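Xylulose kinase (PDB 3I8B) probably catalyses the ATP-dependent phosphorylation of D-xylulose to D-xylulose 5-phosphate. Local coordinates at residues A[16-21]-A[32-37]; A[63-68]-A[264-269]; A[174-179]-A[249-254]. One frame throughout, in Å; residues are numbered along the deposited sequence.

Interaction 1: residues A[16-21]-A[32-37]; sequences SCKVRV and FGQAKH
The antiparallel beta hairpin of strands 16-23 and 29-36, at one border of the N-terminal actin-like ATPase sheet, brings Cys17 against Ala35 and Val19 against Gly33 as hydrogen-bonded pairs. The segment axes run at 170°, and each pair is closed by two backbone bonds; Cys17 N to Ala35 O (2.8 Å) is one of the shorter. The non-hydrogen-bonded pair Lys18-Gln34 lies between them, and its CA-H groups point at the same carbonyls, Gln34 CA coming to Cys17 O at 3.1 Å.

On the face bearing Lys18, Gln34 and Phe32, the lysine and glutamine chains lie side by side and point the same way. Gln34 CG is anti to its backbone N (chi1 173°), and the amide reaches the lysine stem, NE2 meeting Lys18 CE at 3.4 Å. Phe32 crosses the lysine obliquely, its CZ 3.8 Å from Lys18 CG, and Gln34 NE2 lies at the edge of its ring. Lys18 NZ continues to a salt bridge with Glu459. An alanine in place of Gln34 would probably leave the Lys18 stem without its amide neighbour and freer to move. Lys18 also touches Asp11, a residue predicted to matter for activity.

On the opposite face, Cys17 and Val19 pack on helix 46-58. Beyond the strand end, the His37 ring lays one face over the peptide joining Ser16 to Cys17, with Ser16 C 3.5 Å above the ring plane.

Interaction 2: residues A[63-68]-A[264-269]; sequences DDVSAL and GGCLLA
Leu68 and Leu268 lie next to each other on one face of a short parallel pairing of strands 65-72 and 267-273. Starting from Leu68 CB, the first neighbour is Cys266 SG at 3.8 Å. Leu68 CG is anti to the backbone N (chi1 176°), and beyond it the CD2 branch meets CD2 of Leu268 at 4.0 Å, the two leucines lying side by side and pointing the same way.

The backbone evidence for the parallel register is a ladder of three bonds: Leu267 N to Ser66 O, Leu68 N to Leu267 O, and Ala269 N to Leu68 O. The last is short and fairly straight (2.9 Å, 167° at the hydrogen), whereas Leu267 N sits well above the Ser66 carbonyl plane. That same Ser66 O also accepts from a water at 2.8 Å, which donates to Gly265 O as well. On the other face, Ala67 CB and Leu267 CD1 are pressed to 3.3 Å, tighter than normal carbon contact.

Strand 267-273 is the outermost strand here, and strand 65-72 is flanked on its other side by strand 6-12. Helix 460-474 packs against Leu267 and Ala269, while Ile175 of helix 167-175 touches both Leu68 and Leu268.

Interaction 3: residues A[174-179]-A[249-254]; sequences RIAGYG and APVKAD
Asp254 N donates to Ile175 O at 2.9 Å, with 159° at the hydrogen and the donor in the carbonyl plane on a lone pair. This bond ties the C-terminal end of helix 167-175 to the loop that precedes strand 267-273. Beside it, Ile175 CG2 rests on Ala253 CB at 3.9 Å, and Ala176 CB meets Val251 CG2 at 3.8 Å. The other branch of that valine, CG1, is anti to its carbonyl carbon (chi1 -67°) and comes to the edge of the Tyr178 ring, 3.7 Å from OH.

A second polar link is indirect: one water donates to Ala176 O and to Lys252 O, at 2.7 and 2.6 Å, and so bridges the two backbones.

The helix end is shaped by a Schellman motif in which Gly177 takes positive phi (96°). Its CA lies 3.7 Å from Asp254 CB, and a side chain on Gly177 would run into Asp254 OD1. From the last helical turn Arg174 NE reaches forward to Tyr178 O at 2.8 Å and ties the departing chain to it.

Farther out, Tyr178 meets the rings of Trp173 and His188, and Arg174 makes a cation-pi contact with Trp49. Asp254 OD2 accepts from Ala256 N, and Leu268 of the neighbouring strand touches Ile175, Ala176 and Ala253. Leu192, a ligand of the bound magnesium ion, is nearby, but neither segment supplies a ligand.

The contact satisfies carbonyls at a helix end, where intrahelical donors run out: Ile175 O takes the amide of Asp254 and Ala176 O the bridging water, with apolar contacts of Ile175, Ala176, Val251 and Ala253 beside them.

How the interactions relate
All three contacts lie in the N-terminal FGGY domain. Interactions 1 and 2 belong to the same five-stranded sheet: interaction 1 joins the two strands at one border (29-36 with 16-23) and interaction 2 the two at the other (65-72 with 267-273), with strand 6-12 between. Their centres are about 17 Å apart, yet Val21 CG1 touches Val65 CG2 at 4.1 Å. Interaction 1 closes first along the chain; both segments of interaction 3 come between those of interaction 2 in the sequence. Those two have centres about 11 Å apart and share backbone bonding, as in Ala249 N to Leu268 O at 2.8 Å. Thus loop 249-254 connects strand 267-273 with helix 167-175, on the side of the bound magnesium ion, about 8 Å from the Val251 side chain.

Interaction 1: residues A[16-21]-A[32-37]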
loop_
_atom_site.group_PDB
_atom_site.type_symbol
_atom_site.label_atom_id
_atom_site.label_comp_id
_atom_site.label_asym_id
_atom_site.label_seq_id
_atom_site.Cartn_x
_atom_site.Cartn_y
_atom_site.Cartn_z
ATOM N N SER A 16 -5.271 -7.827 11.818
ATOM C CA SER A 16 -6.047 -9.055 11.836
ATOM C C SER A 16 -5.961 -9.851 10.528
ATOM O O SER A 16 -5.427 -9.380 9.521
ATOM C CB SER A 16 -7.519 -8.726 12.108
ATOM O OG SER A 16 -8.116 -8.111 10.972
ATOM N N CYS A 17 -6.513 -11.062 10.568
ATOM C CA CYS A 17 -6.690 -11.862 9.377
ATOM C C CYS A 17 -8.188 -12.006 9.075
ATOM O O CYS A 17 -8.972 -12.325 9.955
ATOM C CB CYS A 17 -6.064 -13.237 9.562
ATOM S SG CYS A 17 -5.790 -14.105 7.992
ATOM N N LYS A 18 -8.575 -11.770 7.832
ATOM C CA LYS A 18 -9.964 -11.982 7.422
ATOM C C LYS A 18 -9.999 -13.036 6.334
ATOM O O LYS A 18 -9.096 -13.086 5.495
ATOM C CB LYS A 18 -10.582 -10.683 6.919
ATOM C CG LYS A 18 -10.788 -9.659 8.029
ATOM C CD LYS A 18 -10.978 -8.279 7.464
ATOM C CE LYS A 18 -11.264 -7.280 8.576
ATOM N NZ LYS A 18 -11.117 -5.910 8.021
ATOM N N VAL A 19 -11.025 -13.885 6.356
ATOM C CA VAL A 19 -11.205 -14.897 5.312
ATOM C C VAL A 19 -12.600 -14.774 4.706
ATOM O O VAL A 19 -13.606 -14.963 5.391
ATOM C CB VAL A 19 -11.011 -16.327 5.846
ATOM C CG1 VAL A 19 -11.324 -17.339 4.751
ATOM C CG2 VAL A 19 -9.583 -16.532 6.359
ATOM N N ARG A 20 -12.665 -14.436 3.427
ATOM C CA ARG A 20 -13.946 -14.257 2.773
ATOM C C ARG A 20 -14.220 -15.344 1.727
ATOM O O ARG A 20 -13.780 -15.264 0.574
ATOM C CB ARG A 20 -14.023 -12.877 2.140
ATOM C CG ARG A 20 -15.430 -12.447 1.737
ATOM C CD ARG A 20 -15.299 -11.192 0.908
ATOM N NE ARG A 20 -16.536 -10.469 0.641
ATOM C CZ ARG A 20 -17.324 -10.681 -0.409
ATOM N NH1 ARG A 20 -17.042 -11.650 -1.273
ATOM N NH2 ARG A 20 -18.406 -9.933 -0.585
ATOM N N VAL A 21 -14.954 -16.369 2.131
ATOM C CA VAL A 21 -15.361 -17.388 1.175
ATOM C C VAL A 21 -16.403 -16.763 0.250
ATOM O O VAL A 21 -17.421 -16.222 0.708
ATOM C CB VAL A 21 -15.904 -18.632 1.882
ATOM C CG1 VAL A 21 -16.312 -19.691 0.858
ATOM C CG2 VAL A 21 -14.864 -19.180 2.863
ATOM N N PHE A 32 -17.708 -15.917 6.173
ATOM C CA PHE A 32 -16.686 -14.947 6.594
ATOM C C PHE A 32 -16.152 -15.309 7.967
ATOM O O PHE A 32 -16.860 -15.921 8.776
ATOM C CB PHE A 32 -17.274 -13.540 6.608
ATOM C CG PHE A 32 -16.261 -12.447 6.885
ATOM C CD1 PHE A 32 -16.106 -11.932 8.165
ATOM C CD2 PHE A 32 -15.517 -11.901 5.855
ATOM C CE1 PHE A 32 -15.188 -10.919 8.420
ATOM C CE2 PHE A 32 -14.600 -10.885 6.096
ATOM C CZ PHE A 32 -14.439 -10.394 7.380
ATOM N N GLY A 33 -14.900 -14.944 8.226
ATOM C CA GLY A 33 -14.272 -15.212 9.510
ATOM C C GLY A 33 -13.089 -14.280 9.714
ATOM O O GLY A 33 -12.502 -13.784 8.746
ATOM N N GLN A 34 -12.734 -14.036 10.971
ATOM C CA GLN A 34 -11.738 -13.017 11.282
ATOM C C GLN A 34 -11.096 -13.316 12.635
ATOM O O GLN A 34 -11.757 -13.833 13.545
ATOM C CB GLN A 34 -12.403 -11.627 11.287
ATOM C CG GLN A 34 -11.503 -10.475 11.755
ATOM C CD GLN A 34 -12.201 -9.118 11.715
ATOM O OE1 GLN A 34 -11.857 -8.208 12.471
ATOM N NE2 GLN A 34 -13.174 -8.977 10.826
ATOM N N ALA A 35 -9.807 -13.005 12.758
ATOM C CA ALA A 35 -9.086 -13.186 14.013
ATOM C C ALA A 35 -8.039 -12.093 14.162
ATOM O O ALA A 35 -7.574 -11.545 13.166
ATOM C CB ALA A 35 -8.433 -14.551 14.062
ATOM N N LYS A 36 -7.668 -11.793 15.406
ATOM C CA LYS A 36 -6.786 -10.669 15.718
ATOM C C LYS A 36 -5.313 -11.023 15.674
ATOM O O LYS A 36 -4.922 -12.127 16.043
ATOM C CB LYS A 36 -7.092 -10.126 17.124
ATOM C CG LYS A 36 -8.442 -9.471 17.275
ATOM C CD LYS A 36 -8.423 -8.042 16.757
ATOM C CE LYS A 36 -9.601 -7.250 17.311
ATOM N NZ LYS A 36 -9.451 -5.795 17.037
ATOM N N HIS A 37 -4.502 -10.061 15.242
ATOM C CA HIS A 37 -3.050 -10.118 15.400
ATOM C C HIS A 37 -2.655 -9.325 16.642
ATOM O O HIS A 37 -3.357 -8.392 17.023
ATOM C CB HIS A 37 -2.345 -9.502 14.183
ATOM C CG HIS A 37 -2.494 -10.293 12.925
ATOM N ND1 HIS A 37 -2.366 -9.735 11.670
ATOM C CD2 HIS A 37 -2.770 -11.608 12.721
ATOM C CE1 HIS A 37 -2.551 -10.667 10.753
ATOM N NE2 HIS A 37 -2.790 -11.816 11.369
#

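Interaction 2: residues A[63-68]-A[264-269]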
loop_
_atom_site.group_PDB
_atom_site.type_symbol
_atom_site.label_atom_id
_atom_site.label_comp_id
_atom_site.label_asym_id
_atom_site.label_seq_id
_atom_site.Cartn_x
_atom_site.Cartn_y
_atom_site.Cartn_z
ATOM N N ASP A 63 -12.769 -26.464 2.705
ATOM C CA ASP A 63 -12.770 -27.759 2.030
ATOM C C ASP A 63 -13.484 -27.685 0.679
ATOM O O ASP A 63 -13.220 -28.494 -0.206
ATOM C CB ASP A 63 -13.472 -28.820 2.871
ATOM C CG ASP A 63 -12.738 -29.154 4.146
ATOM O OD1 ASP A 63 -11.520 -28.857 4.273
ATOM O OD2 ASP A 63 -13.399 -29.745 5.026
ATOM N N ASP A 64 -14.394 -26.724 0.535
ATOM C CA ASP A 64 -15.160 -26.574 -0.699
ATOM C C ASP A 64 -14.659 -25.431 -1.581
ATOM O O ASP A 64 -15.389 -24.937 -2.446
ATOM C CB ASP A 64 -16.646 -26.372 -0.379
ATOM C CG ASP A 64 -16.895 -25.200 0.581
ATOM O OD1 ASP A 64 -15.922 -24.564 1.044
ATOM O OD2 ASP A 64 -18.077 -24.923 0.885
ATOM N N VAL A 65 -13.410 -25.019 -1.375
ATOM C CA VAL A 65 -12.878 -23.861 -2.077
ATOM C C VAL A 65 -11.900 -24.268 -3.188
ATOM O O VAL A 65 -11.015 -25.097 -2.968
ATOM C CB VAL A 65 -12.233 -22.866 -1.076
ATOM C CG1 VAL A 65 -11.539 -21.739 -1.798
ATOM C CG2 VAL A 65 -13.307 -22.330 -0.116
ATOM N N SER A 66 -12.078 -23.663 -4.369
ATOM C CA SER A 66 -11.359 -24.012 -5.603
ATOM C C SER A 66 -10.134 -23.138 -5.936
ATOM O O SER A 66 -9.262 -23.540 -6.708
ATOM C CB SER A 66 -12.335 -23.977 -6.780
ATOM O OG SER A 66 -13.263 -25.044 -6.694
ATOM N N ALA A 67 -10.075 -21.937 -5.372
ATOM C CA ALA A 67 -8.889 -21.092 -5.522
ATOM C C ALA A 67 -8.856 -20.104 -4.372
ATOM O O ALA A 67 -9.901 -19.741 -3.841
ATOM C CB ALA A 67 -8.908 -20.358 -6.853
ATOM N N LEU A 68 -7.647 -19.678 -3.995
ATOM C CA LEU A 68 -7.464 -18.786 -2.863
ATOM C C LEU A 68 -6.331 -17.796 -3.165
ATOM O O LEU A 68 -5.344 -18.155 -3.821
ATOM C CB LEU A 68 -7.139 -19.615 -1.615
ATOM C CG LEU A 68 -6.814 -18.923 -0.291
ATOM C CD1 LEU A 68 -7.218 -19.846 0.858
ATOM C CD2 LEU A 68 -5.334 -18.522 -0.156
ATOM N N GLY A 264 -9.765 -31.030 -8.425
ATOM C CA GLY A 264 -8.496 -30.370 -8.677
ATOM C C GLY A 264 -7.916 -29.653 -7.471
ATOM O O GLY A 264 -6.878 -28.996 -7.581
ATOM N N GLY A 265 -8.575 -29.774 -6.324
ATOM C CA GLY A 265 -8.122 -29.099 -5.111
ATOM C C GLY A 265 -8.225 -27.589 -5.229
ATOM O O GLY A 265 -8.969 -27.082 -6.060
ATOM N N CYS A 266 -7.456 -26.874 -4.411
ATOM C CA CYS A 266 -7.507 -25.421 -4.357
ATOM C C CYS A 266 -6.220 -24.806 -4.910
ATOM O O CYS A 266 -5.140 -24.937 -4.301
ATOM C CB CYS A 266 -7.719 -24.969 -2.917
ATOM S SG CYS A 266 -7.834 -23.197 -2.702
ATOM N N LEU A 267 -6.322 -24.161 -6.071
ATOM C CA LEU A 267 -5.154 -23.489 -6.623
ATOM C C LEU A 267 -4.842 -22.227 -5.836
ATOM O O LEU A 267 -5.682 -21.714 -5.097
ATOM C CB LEU A 267 -5.319 -23.187 -8.116
ATOM C CG LEU A 267 -6.425 -22.277 -8.625
ATOM C CD1 LEU A 267 -6.031 -20.807 -8.486
ATOM C CD2 LEU A 267 -6.680 -22.615 -10.091
ATOM N N LEU A 268 -3.624 -21.737 -5.983
ATOM C CA LEU A 268 -3.234 -20.510 -5.308
ATOM C C LEU A 268 -3.007 -19.448 -6.365
ATOM O O LEU A 268 -2.258 -19.663 -7.325
ATOM C CB LEU A 268 -1.977 -20.724 -4.452
ATOM C CG LEU A 268 -2.113 -21.710 -3.280
ATOM C CD1 LEU A 268 -0.750 -22.049 -2.617
ATOM C CD2 LEU A 268 -3.112 -21.177 -2.234
ATOM N N ALA A 269 -3.689 -18.320 -6.208
ATOM C CA ALA A 269 -3.470 -17.156 -7.058
ATOM C C ALA A 269 -2.268 -16.374 -6.516
ATOM O O ALA A 269 -1.807 -16.646 -5.410
ATOM C CB ALA A 269 -4.734 -16.278 -7.102
HETATM O O HOH W 1 -9.571 -25.839 -8.315
#

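Interaction 3: residues A[174-179]-A[249-254]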
loop_
_atom_site.group_PDB
_atom_site.type_symbol
_atom_site.label_atom_id
_atom_site.label_comp_id
_atom_site.label_asym_id
_atom_site.label_seq_id
_atom_site.Cartn_x
_atom_site.Cartn_y
_atom_site.Cartn_z
ATOM N N ARG A 174 2.836 -21.112 3.566
ATOM C CA ARG A 174 2.298 -21.934 4.658
ATOM C C ARG A 174 0.970 -22.621 4.269
ATOM O O ARG A 174 0.712 -23.777 4.626
ATOM C CB ARG A 174 2.077 -21.065 5.897
ATOM C CG ARG A 174 3.349 -20.495 6.504
ATOM C CD ARG A 174 4.375 -21.581 6.869
ATOM N NE ARG A 174 3.774 -22.704 7.593
ATOM C CZ ARG A 174 3.416 -22.675 8.875
ATOM N NH1 ARG A 174 3.609 -21.585 9.614
ATOM N NH2 ARG A 174 2.865 -23.748 9.422
ATOM N N ILE A 175 0.129 -21.901 3.542
ATOM C CA ILE A 175 -1.130 -22.467 3.061
ATOM C C ILE A 175 -0.878 -23.663 2.114
ATOM O O ILE A 175 -1.601 -24.674 2.167
ATOM C CB ILE A 175 -2.025 -21.362 2.448
ATOM C CG1 ILE A 175 -2.656 -20.524 3.581
ATOM C CG2 ILE A 175 -3.093 -21.945 1.518
ATOM C CD1 ILE A 175 -3.347 -19.268 3.095
ATOM N N ALA A 176 0.161 -23.547 1.283
ATOM C CA ALA A 176 0.621 -24.627 0.420
ATOM C C ALA A 176 1.166 -25.785 1.226
ATOM O O ALA A 176 1.517 -26.813 0.669
ATOM C CB ALA A 176 1.701 -24.125 -0.581
ATOM N N GLY A 177 1.280 -25.608 2.534
ATOM C CA GLY A 177 1.674 -26.696 3.406
ATOM C C GLY A 177 3.151 -26.747 3.748
ATOM O O GLY A 177 3.601 -27.703 4.376
ATOM N N TYR A 178 3.899 -25.729 3.335
ATOM C CA TYR A 178 5.332 -25.649 3.619
ATOM C C TYR A 178 5.592 -25.007 4.974
ATOM O O TYR A 178 4.670 -24.493 5.606
ATOM C CB TYR A 178 6.072 -24.889 2.506
ATOM C CG TYR A 178 5.975 -25.620 1.190
ATOM C CD1 TYR A 178 6.629 -26.833 1.012
ATOM C CD2 TYR A 178 5.203 -25.126 0.147
ATOM C CE1 TYR A 178 6.537 -27.531 -0.170
ATOM C CE2 TYR A 178 5.102 -25.824 -1.053
ATOM C CZ TYR A 178 5.773 -27.024 -1.195
ATOM O OH TYR A 178 5.698 -27.731 -2.356
ATOM N N GLY A 179 6.846 -25.065 5.419
ATOM C CA GLY A 179 7.217 -24.574 6.736
ATOM C C GLY A 179 8.510 -25.186 7.247
ATOM O O GLY A 179 9.173 -25.942 6.526
ATOM N N ALA A 249 -0.235 -20.193 -9.124
ATOM C CA ALA A 249 1.066 -20.608 -8.607
ATOM C C ALA A 249 1.365 -22.057 -8.987
ATOM O O ALA A 249 0.455 -22.843 -9.243
ATOM C CB ALA A 249 1.145 -20.434 -7.090
ATOM N N PRO A 250 2.650 -22.423 -8.999
ATOM C CA PRO A 250 3.033 -23.808 -9.289
ATOM C C PRO A 250 2.571 -24.793 -8.214
ATOM O O PRO A 250 2.535 -25.997 -8.460
ATOM C CB PRO A 250 4.568 -23.754 -9.318
ATOM C CG PRO A 250 4.905 -22.333 -9.569
ATOM C CD PRO A 250 3.819 -21.540 -8.875
ATOM N N VAL A 251 2.248 -24.303 -7.027
ATOM C CA VAL A 251 1.782 -25.190 -5.969
ATOM C C VAL A 251 0.349 -24.813 -5.584
ATOM O O VAL A 251 -0.030 -23.647 -5.664
ATOM C CB VAL A 251 2.691 -25.109 -4.701
ATOM C CG1 VAL A 251 4.083 -25.670 -4.991
ATOM C CG2 VAL A 251 2.776 -23.661 -4.189
ATOM N N LYS A 252 -0.428 -25.806 -5.157
ATOM C CA LYS A 252 -1.806 -25.604 -4.703
ATOM C C LYS A 252 -1.818 -25.551 -3.187
ATOM O O LYS A 252 -0.814 -25.859 -2.550
ATOM C CB LYS A 252 -2.689 -26.779 -5.154
ATOM C CG LYS A 252 -2.766 -26.991 -6.661
ATOM C CD LYS A 252 -3.651 -28.194 -6.998
ATOM C CE LYS A 252 -3.790 -28.379 -8.509
ATOM N NZ LYS A 252 -4.608 -29.598 -8.863
ATOM N N ALA A 253 -2.952 -25.184 -2.603
ATOM C CA ALA A 253 -3.104 -25.276 -1.158
ATOM C C ALA A 253 -2.924 -26.723 -0.750
ATOM O O ALA A 253 -3.305 -27.634 -1.487
ATOM C CB ALA A 253 -4.466 -24.788 -0.729
ATOM N N ASP A 254 -2.325 -26.931 0.417
ATOM C CA ASP A 254 -2.302 -28.242 1.054
ATOM C C ASP A 254 -3.757 -28.666 1.309
ATOM O O ASP A 254 -4.557 -27.861 1.789
ATOM C CB ASP A 254 -1.539 -28.131 2.376
ATOM C CG ASP A 254 -1.313 -29.481 3.052
ATOM O OD1 ASP A 254 -0.186 -30.017 2.959
ATOM O OD2 ASP A 254 -2.250 -29.993 3.700
HETATM O O HOH W 2 1.041 -27.497 -1.922
#